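Local coordinates for proteasome activator protein PA26 (PDB 1YAR) that probably docks as a ring-forming 11S (PA28-family) activator onto the end of the 20S proteasome and opens its gate for substrates, at residues 39-44 with 77-82; 44-49 with 202-207. All blocks are in the same frame, centred on the assembly; numbering follows the deposited sequence.

Contact 1: residues 39-44 with 77-82; sequences LQEIEG and LQRYQD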
ATOM      1  N   LEU O  39     -26.044  76.614  76.237  1.00 28.32           N
ATOM      2  CA  LEU O  39     -27.277  76.901  75.496  1.00 29.16           C
ATOM      3  C   LEU O  39     -28.398  77.436  76.390  1.00 30.35           C
ATOM      4  O   LEU O  39     -29.174  78.324  75.984  1.00 29.95           O
ATOM      5  CB  LEU O  39     -27.726  75.679  74.701  1.00 29.00           C
ATOM      6  CG  LEU O  39     -26.781  75.367  73.521  1.00 27.70           C
ATOM      7  CD1 LEU O  39     -27.000  73.949  73.023  1.00 28.81           C
ATOM      8  CD2 LEU O  39     -26.980  76.375  72.396  1.00 28.74           C
ATOM      9  N   GLN O  40     -28.486  76.878  77.603  1.00 30.88           N
ATOM     10  CA  GLN O  40     -29.407  77.395  78.621  1.00 32.23           C
ATOM     11  C   GLN O  40     -29.099  78.859  78.992  1.00 31.06           C
ATOM     12  O   GLN O  40     -30.020  79.658  79.082  1.00 31.92           O
ATOM     13  CB  GLN O  40     -29.403  76.498  79.861  1.00 31.74           C
ATOM     14  CG  GLN O  40     -29.983  75.105  79.645  1.00 35.26           C
ATOM     15  CD  GLN O  40     -29.687  74.165  80.823  1.00 36.20           C
ATOM     16  OE1 GLN O  40     -29.500  74.631  81.955  1.00 42.75           O
ATOM     17  NE2 GLN O  40     -29.620  72.849  80.556  1.00 39.67           N
ATOM     18  N   GLU O  41     -27.826  79.218  79.182  1.00 30.57           N
ATOM     19  CA  GLU O  41     -27.470  80.613  79.504  1.00 30.86           C
ATOM     20  C   GLU O  41     -27.787  81.538  78.319  1.00 30.75           C
ATOM     21  O   GLU O  41     -28.347  82.626  78.494  1.00 30.17           O
ATOM     22  CB  GLU O  41     -26.011  80.738  79.960  1.00 30.87           C
ATOM     23  CG  GLU O  41     -25.456  82.166  80.102  1.00 34.03           C
ATOM     24  CD  GLU O  41     -26.116  83.008  81.210  1.00 39.83           C
ATOM     25  OE1 GLU O  41     -26.906  82.465  82.025  1.00 42.00           O
ATOM     26  OE2 GLU O  41     -25.843  84.235  81.272  1.00 41.92           O
ATOM     27  N   ILE O  42     -27.450  81.088  77.108  1.00 30.09           N
ATOM     28  CA  ILE O  42     -27.789  81.852  75.897  1.00 29.48           C
ATOM     29  C   ILE O  42     -29.291  82.149  75.826  1.00 29.83           C
ATOM     30  O   ILE O  42     -29.685  83.298  75.578  1.00 29.50           O
ATOM     31  CB  ILE O  42     -27.280  81.146  74.615  1.00 28.94           C
ATOM     32  CG1 ILE O  42     -25.740  81.091  74.594  1.00 28.82           C
ATOM     33  CG2 ILE O  42     -27.751  81.897  73.390  1.00 28.44           C
ATOM     34  CD1 ILE O  42     -25.186  80.165  73.484  1.00 28.78           C
ATOM     35  N   GLU O  43     -30.096  81.111  76.064  0.50 30.43           N
ATOM     36  CA  GLU O  43     -31.561  81.195  76.151  0.50 31.03           C
ATOM     37  C   GLU O  43     -32.023  82.215  77.199  0.50 30.64           C
ATOM     38  O   GLU O  43     -32.972  82.965  76.969  0.50 30.85           O
ATOM     39  CB  GLU O  43     -32.144  79.812  76.474  0.50 31.46           C
ATOM     40  CG  GLU O  43     -33.592  79.617  76.055  0.50 34.27           C
ATOM     41  CD  GLU O  43     -34.302  78.504  76.819  0.50 38.11           C
ATOM     42  OE1 GLU O  43     -33.630  77.688  77.491  0.50 39.77           O
ATOM     43  OE2 GLU O  43     -35.551  78.445  76.749  0.50 40.42           O
ATOM     44  N   GLY O  44     -31.343  82.231  78.341  1.00 30.37           N
ATOM     45  CA  GLY O  44     -31.609  83.192  79.423  1.00 30.42           C
ATOM     46  C   GLY O  44     -31.369  84.629  78.984  1.00 30.37           C
ATOM     47  O   GLY O  44     -32.183  85.520  79.251  1.00 29.96           O
ATOM     48  N   LEU O  77     -26.317  93.446  78.108  1.00 28.18           N
ATOM     49  CA  LEU O  77     -25.098  93.481  77.288  1.00 27.83           C
ATOM     50  C   LEU O  77     -23.882  92.881  78.006  1.00 28.41           C
ATOM     51  O   LEU O  77     -23.084  92.166  77.394  1.00 26.83           O
ATOM     52  CB  LEU O  77     -24.809  94.894  76.758  1.00 27.08           C
ATOM     53  CG  LEU O  77     -25.837  95.367  75.702  1.00 27.52           C
ATOM     54  CD1 LEU O  77     -26.006  96.867  75.677  1.00 25.77           C
ATOM     55  CD2 LEU O  77     -25.540  94.855  74.254  1.00 25.57           C
ATOM     56  N   GLN O  78     -23.755  93.167  79.309  1.00 28.54           N
ATOM     57  CA  GLN O  78     -22.670  92.620  80.115  1.00 29.13           C
ATOM     58  C   GLN O  78     -22.761  91.104  80.202  1.00 28.38           C
ATOM     59  O   GLN O  78     -21.749  90.407  80.124  1.00 28.27           O
ATOM     60  CB  GLN O  78     -22.686  93.210  81.540  1.00 29.79           C
ATOM     61  CG  GLN O  78     -21.592  92.650  82.441  1.00 33.96           C
ATOM     62  CD  GLN O  78     -20.215  93.173  82.076  1.00 39.96           C
ATOM     63  OE1 GLN O  78     -19.848  94.285  82.474  1.00 44.13           O
ATOM     64  NE2 GLN O  78     -19.442  92.375  81.325  1.00 41.13           N
ATOM     65  N   ARG O  79     -23.976  90.606  80.361  1.00 28.57           N
ATOM     66  CA  ARG O  79     -24.225  89.175  80.481  1.00 29.05           C
ATOM     67  C   ARG O  79     -23.867  88.461  79.169  1.00 29.01           C
ATOM     68  O   ARG O  79     -23.316  87.355  79.181  1.00 28.11           O
ATOM     69  CB  ARG O  79     -25.692  88.965  80.791  1.00 29.88           C
ATOM     70  CG  ARG O  79     -26.058  87.573  81.238  1.00 32.90           C
ATOM     71  CD  ARG O  79     -27.443  87.488  81.845  1.00 33.84           C
ATOM     72  NE  ARG O  79     -27.853  86.092  81.972  1.00 35.52           N
ATOM     73  CZ  ARG O  79     -29.103  85.706  82.174  1.00 35.21           C
ATOM     74  NH1 ARG O  79     -30.070  86.613  82.281  1.00 33.95           N
ATOM     75  NH2 ARG O  79     -29.378  84.416  82.275  1.00 35.85           N
ATOM     76  N   TYR O  80     -24.198  89.100  78.044  1.00 28.75           N
ATOM     77  CA  TYR O  80     -23.845  88.559  76.724  1.00 28.23           C
ATOM     78  C   TYR O  80     -22.330  88.520  76.552  1.00 28.53           C
ATOM     79  O   TYR O  80     -21.774  87.481  76.164  1.00 28.18           O
ATOM     80  CB  TYR O  80     -24.548  89.318  75.587  1.00 29.30           C
ATOM     81  CG  TYR O  80     -24.329  88.644  74.238  1.00 30.51           C
ATOM     82  CD1 TYR O  80     -24.780  87.345  74.019  1.00 30.47           C
ATOM     83  CD2 TYR O  80     -23.625  89.285  73.215  1.00 32.29           C
ATOM     84  CE1 TYR O  80     -24.571  86.703  72.797  1.00 32.08           C
ATOM     85  CE2 TYR O  80     -23.408  88.643  71.984  1.00 30.69           C
ATOM     86  CZ  TYR O  80     -23.890  87.353  71.803  1.00 30.79           C
ATOM     87  OH  TYR O  80     -23.684  86.688  70.618  1.00 32.86           O
ATOM     88  N   GLN O  81     -21.655  89.630  76.882  1.00 27.63           N
ATOM     89  CA  GLN O  81     -20.199  89.692  76.818  1.00 28.54           C
ATOM     90  C   GLN O  81     -19.520  88.608  77.666  1.00 28.05           C
ATOM     91  O   GLN O  81     -18.586  87.945  77.198  1.00 26.81           O
ATOM     92  CB  GLN O  81     -19.692  91.096  77.168  1.00 28.17           C
ATOM     93  CG  GLN O  81     -18.189  91.273  76.968  1.00 30.62           C
ATOM     94  CD  GLN O  81     -17.756  92.729  77.002  1.00 32.37           C
ATOM     95  OE1 GLN O  81     -16.620  93.017  77.323  1.00 39.70           O
ATOM     96  NE2 GLN O  81     -18.668  93.649  76.665  1.00 38.72           N
ATOM     97  N   ASP O  82     -19.997  88.398  78.902  1.00 27.99           N
ATOM     98  CA  ASP O  82     -19.434  87.337  79.750  1.00 28.06           C
ATOM     99  C   ASP O  82     -19.607  85.966  79.100  1.00 27.57           C
ATOM    100  O   ASP O  82     -18.682  85.149  79.095  1.00 26.98           O
ATOM    101  CB  ASP O  82     -20.067  87.339  81.157  1.00 28.73           C
ATOM    102  CG  ASP O  82     -19.725  88.596  81.958  1.00 31.21           C
ATOM    103  OD1 ASP O  82     -18.712  89.280  81.643  1.00 33.28           O
ATOM    104  OD2 ASP O  82     -20.433  88.985  82.920  1.00 36.14           O
TER
HETATM  105  O   HOH W   1     -23.392  85.321  81.029  1.00 32.86           O
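A salt bridge at the surface of the subunit, between Glu41 and Arg79, joins helix 24-57 to helix 71-99. The two helices follow one another in the fold apart from the short helix 64-67. Arg79 presents the side of its guanidinium that carries NE and NH2, and it gives one nitrogen to each carboxylate oxygen. The NE bond to Glu41 OE2 is the shorter, at 2.8 Å. The NH2 bond to Glu41 OE1 is longer, at 3.2 Å, but nearly straight (174°). Both oxygens lie near the guanidinium plane. The carboxylate is turned against that plane by 45°, so the grip is two-point but not coplanar. NE meets OE2 on its syn side but well out of the carboxylate plane, and NH2 meets OE1 from above that plane.

The two chains reach this point differently. Arg79 runs out extended from CG to NE. Glu41 bends at its second torsion (chi2 66°), which brings its carboxylate over to the other helix. Gly44, one turn further on, has no side chain, and its backbone lies against the guanidinium. Its C atom sits over one face of the group, and its CA is 3.8 Å from Arg79 NH2.

Water 1 adds a second link. It donates to Glu41 OE2 and to Arg79 O, at 2.7 Å from each. OE2 therefore accepts from both NE and the water, which should fix the rotation of the carboxylate. The nearby positive charge probably keeps Glu41 ionised.

The bridge lies along the outer side of the helix pair. The inner side faces helix 183-226, with Leu77 on Val200 and Tyr80 on Ala203. Helix 150-166 packs separately, against Leu77 and Gln78. Just beyond Arg79, Asp82 forms a salt bridge with Arg57 of a neighbouring subunit.

Contact 2: residues 44-49 with 202-207; sequences GIAKAA and LATTHL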
ATOM      1  N   GLY O  44     -31.343  82.231  78.341  1.00 30.37           N
ATOM      2  CA  GLY O  44     -31.609  83.192  79.423  1.00 30.42           C
ATOM      3  C   GLY O  44     -31.369  84.629  78.984  1.00 30.37           C
ATOM      4  O   GLY O  44     -32.183  85.520  79.251  1.00 29.96           O
ATOM      5  N   ILE O  45     -30.249  84.850  78.298  1.00 29.86           N
ATOM      6  CA  ILE O  45     -29.900  86.169  77.769  1.00 29.70           C
ATOM      7  C   ILE O  45     -30.928  86.619  76.740  1.00 30.16           C
ATOM      8  O   ILE O  45     -31.359  87.774  76.778  1.00 30.53           O
ATOM      9  CB  ILE O  45     -28.457  86.170  77.194  1.00 29.63           C
ATOM     10  CG1 ILE O  45     -27.468  85.815  78.312  1.00 29.84           C
ATOM     11  CG2 ILE O  45     -28.086  87.542  76.586  1.00 29.41           C
ATOM     12  CD1 ILE O  45     -26.080  85.391  77.841  1.00 29.80           C
ATOM     13  N   ALA O  46     -31.318  85.718  75.838  1.00 29.82           N
ATOM     14  CA  ALA O  46     -32.333  86.038  74.824  1.00 31.11           C
ATOM     15  C   ALA O  46     -33.633  86.526  75.474  1.00 31.77           C
ATOM     16  O   ALA O  46     -34.205  87.544  75.061  1.00 31.92           O
ATOM     17  CB  ALA O  46     -32.600  84.837  73.930  1.00 30.93           C
ATOM     18  N   LYS O  47     -34.081  85.815  76.509  1.00 32.37           N
ATOM     19  CA  LYS O  47     -35.312  86.188  77.221  1.00 33.42           C
ATOM     20  C   LYS O  47     -35.205  87.535  77.914  1.00 32.58           C
ATOM     21  O   LYS O  47     -36.125  88.352  77.824  1.00 33.39           O
ATOM     22  CB  LYS O  47     -35.743  85.092  78.200  1.00 34.24           C
ATOM     23  CG  LYS O  47     -36.425  83.925  77.489  1.00 38.28           C
ATOM     24  CD  LYS O  47     -36.608  82.711  78.402  1.00 44.92           C
ATOM     25  CE  LYS O  47     -36.906  81.446  77.599  1.00 46.75           C
ATOM     26  NZ  LYS O  47     -36.671  80.213  78.416  1.00 50.50           N
ATOM     27  N   ALA O  48     -34.082  87.770  78.581  1.00 31.62           N
ATOM     28  CA  ALA O  48     -33.821  89.038  79.252  1.00 31.34           C
ATOM     29  C   ALA O  48     -33.695  90.191  78.241  1.00 31.02           C
ATOM     30  O   ALA O  48     -34.106  91.318  78.527  1.00 30.04           O
ATOM     31  CB  ALA O  48     -32.567  88.931  80.104  1.00 31.10           C
ATOM     32  N   ALA O  49     -33.130  89.906  77.059  1.00 30.00           N
ATOM     33  CA  ALA O  49     -33.058  90.925  75.996  1.00 29.96           C
ATOM     34  C   ALA O  49     -34.450  91.270  75.477  1.00 30.08           C
ATOM     35  O   ALA O  49     -34.767  92.440  75.327  1.00 30.21           O
ATOM     36  CB  ALA O  49     -32.127  90.468  74.829  1.00 29.37           C
ATOM     37  N   LEU O 202     -31.121  88.560  68.383  1.00 24.43           N
ATOM     38  CA  LEU O 202     -30.689  87.948  67.128  1.00 23.93           C
ATOM     39  C   LEU O 202     -29.360  87.222  67.276  1.00 23.81           C
ATOM     40  O   LEU O 202     -29.217  86.094  66.794  1.00 24.34           O
ATOM     41  CB  LEU O 202     -30.574  89.011  66.039  1.00 23.39           C
ATOM     42  CG  LEU O 202     -31.824  89.836  65.718  1.00 23.00           C
ATOM     43  CD1 LEU O 202     -31.430  90.964  64.772  1.00 25.27           C
ATOM     44  CD2 LEU O 202     -32.965  88.988  65.136  1.00 24.52           C
ATOM     45  N   ALA O 203     -28.377  87.879  67.900  1.00 23.62           N
ATOM     46  CA  ALA O 203     -27.060  87.268  68.089  1.00 23.91           C
ATOM     47  C   ALA O 203     -27.122  85.997  68.939  1.00 24.34           C
ATOM     48  O   ALA O 203     -26.428  85.030  68.627  1.00 24.93           O
ATOM     49  CB  ALA O 203     -26.082  88.253  68.678  1.00 23.45           C
ATOM     50  N   THR O 204     -27.938  85.985  70.002  1.00 24.45           N
ATOM     51  CA  THR O 204     -28.076  84.752  70.811  1.00 24.76           C
ATOM     52  C   THR O 204     -28.626  83.586  70.000  1.00 24.12           C
ATOM     53  O   THR O 204     -28.131  82.456  70.130  1.00 24.20           O
ATOM     54  CB  THR O 204     -28.934  84.934  72.092  1.00 24.49           C
ATOM     55  OG1 THR O 204     -30.170  85.565  71.769  1.00 25.87           O
ATOM     56  CG2 THR O 204     -28.236  85.868  73.106  1.00 24.57           C
ATOM     57  N   THR O 205     -29.636  83.870  69.182  0.50 24.19           N
ATOM     58  CA  THR O 205     -30.213  82.879  68.271  0.50 24.02           C
ATOM     59  C   THR O 205     -29.138  82.320  67.326  0.50 24.15           C
ATOM     60  O   THR O 205     -28.973  81.102  67.212  0.50 24.29           O
ATOM     61  CB  THR O 205     -31.382  83.518  67.488  0.50 24.16           C
ATOM     62  OG1 THR O 205     -32.485  83.749  68.376  0.50 23.43           O
ATOM     63  CG2 THR O 205     -31.959  82.560  66.492  0.50 23.91           C
ATOM     64  N   HIS O 206     -28.402  83.227  66.685  1.00 24.09           N
ATOM     65  CA  HIS O 206     -27.365  82.917  65.689  1.00 24.47           C
ATOM     66  C   HIS O 206     -26.217  82.147  66.345  1.00 24.11           C
ATOM     67  O   HIS O 206     -25.681  81.192  65.778  1.00 22.89           O
ATOM     68  CB  HIS O 206     -26.821  84.229  65.127  1.00 25.46           C
ATOM     69  CG  HIS O 206     -25.966  84.077  63.903  1.00 28.72           C
ATOM     70  ND1 HIS O 206     -26.444  83.555  62.720  1.00 31.77           N
ATOM     71  CD2 HIS O 206     -24.683  84.447  63.660  1.00 31.59           C
ATOM     72  CE1 HIS O 206     -25.482  83.577  61.809  1.00 33.34           C
ATOM     73  NE2 HIS O 206     -24.402  84.111  62.351  1.00 33.34           N
ATOM     74  N   LEU O 207     -25.853  82.576  67.550  1.00 22.00           N
ATOM     75  CA  LEU O 207     -24.850  81.868  68.347  1.00 21.99           C
ATOM     76  C   LEU O 207     -25.285  80.432  68.702  1.00 21.47           C
ATOM     77  O   LEU O 207     -24.467  79.491  68.623  1.00 21.03           O
ATOM     78  CB  LEU O 207     -24.491  82.666  69.621  1.00 20.61           C
ATOM     79  CG  LEU O 207     -23.394  82.042  70.517  1.00 22.31           C
ATOM     80  CD1 LEU O 207     -22.076  81.747  69.742  1.00 22.74           C
ATOM     81  CD2 LEU O 207     -23.104  82.949  71.718  1.00 22.66           C
TER
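Ile45 and Ala46 of helix 24-57 meet Thr204 of helix 183-226 through methyls and a hydroxyl, with no flat group on either side and hence no face or edge to name. Thr204 is the single residue of segment 202-207 that makes the contact, and its two branches part. CG2 goes to Ile45 and OG1 goes to Ala46.

The Ile45 branch that touches is CG2, 3.9 Å from Thr204 CG2. With CG1 beside the backbone N (chi1 -60°), CG2 stands anti to that N and faces helix 183-226. Ile45 also packs on Val200 of that helix. CG1 and its methyl are left to pack toward helix 71-99, where Ile45 meets Arg79 and Leu83.

Ala46 CB points at the other helix and stops 3.3 Å from Thr204 OG1. The methyl sits against the hydroxyl side of the threonine. The backbones are close here, with the CA atoms of Ala46 and Thr204 6.0 Å apart. The small alanine side chain fits this approach, consistent with tight packing in the helix bundle of an 11S activator subunit.

OG1 lies between the backbone N and carbonyl carbon of Thr204 (chi1 50°). Its main partner is the Val200 carbonyl, one turn back; the Glu201 carbonyl is also in bonding geometry, and the one proton must be shared or alternate. No hydrogen bond crosses between the segments, so the chemistry implies van der Waals packing of methyls against one another and against a hydroxyl bonded within its own helix.

How the contacts relate
Both contacts use helix 24-57 and share Gly44, and their centres are about 7 Å apart. They look to different partners. Contact 1 ties that helix to helix 71-99 at the surface, by charge and water. Contact 2 ties it to helix 183-226 in the interior, by van der Waals packing. The two touch where the three helices converge. Ile42 CG2 lies 3.3 Å from Thr204 O, and Tyr80 CE1 lies 3.8 Å from Thr204 CG2. Ile45 CD1 packs on the Arg79 carbonyl. The ion pair lies on the outer side of a joint packed inside by side chains against methyls and backbone carbonyls.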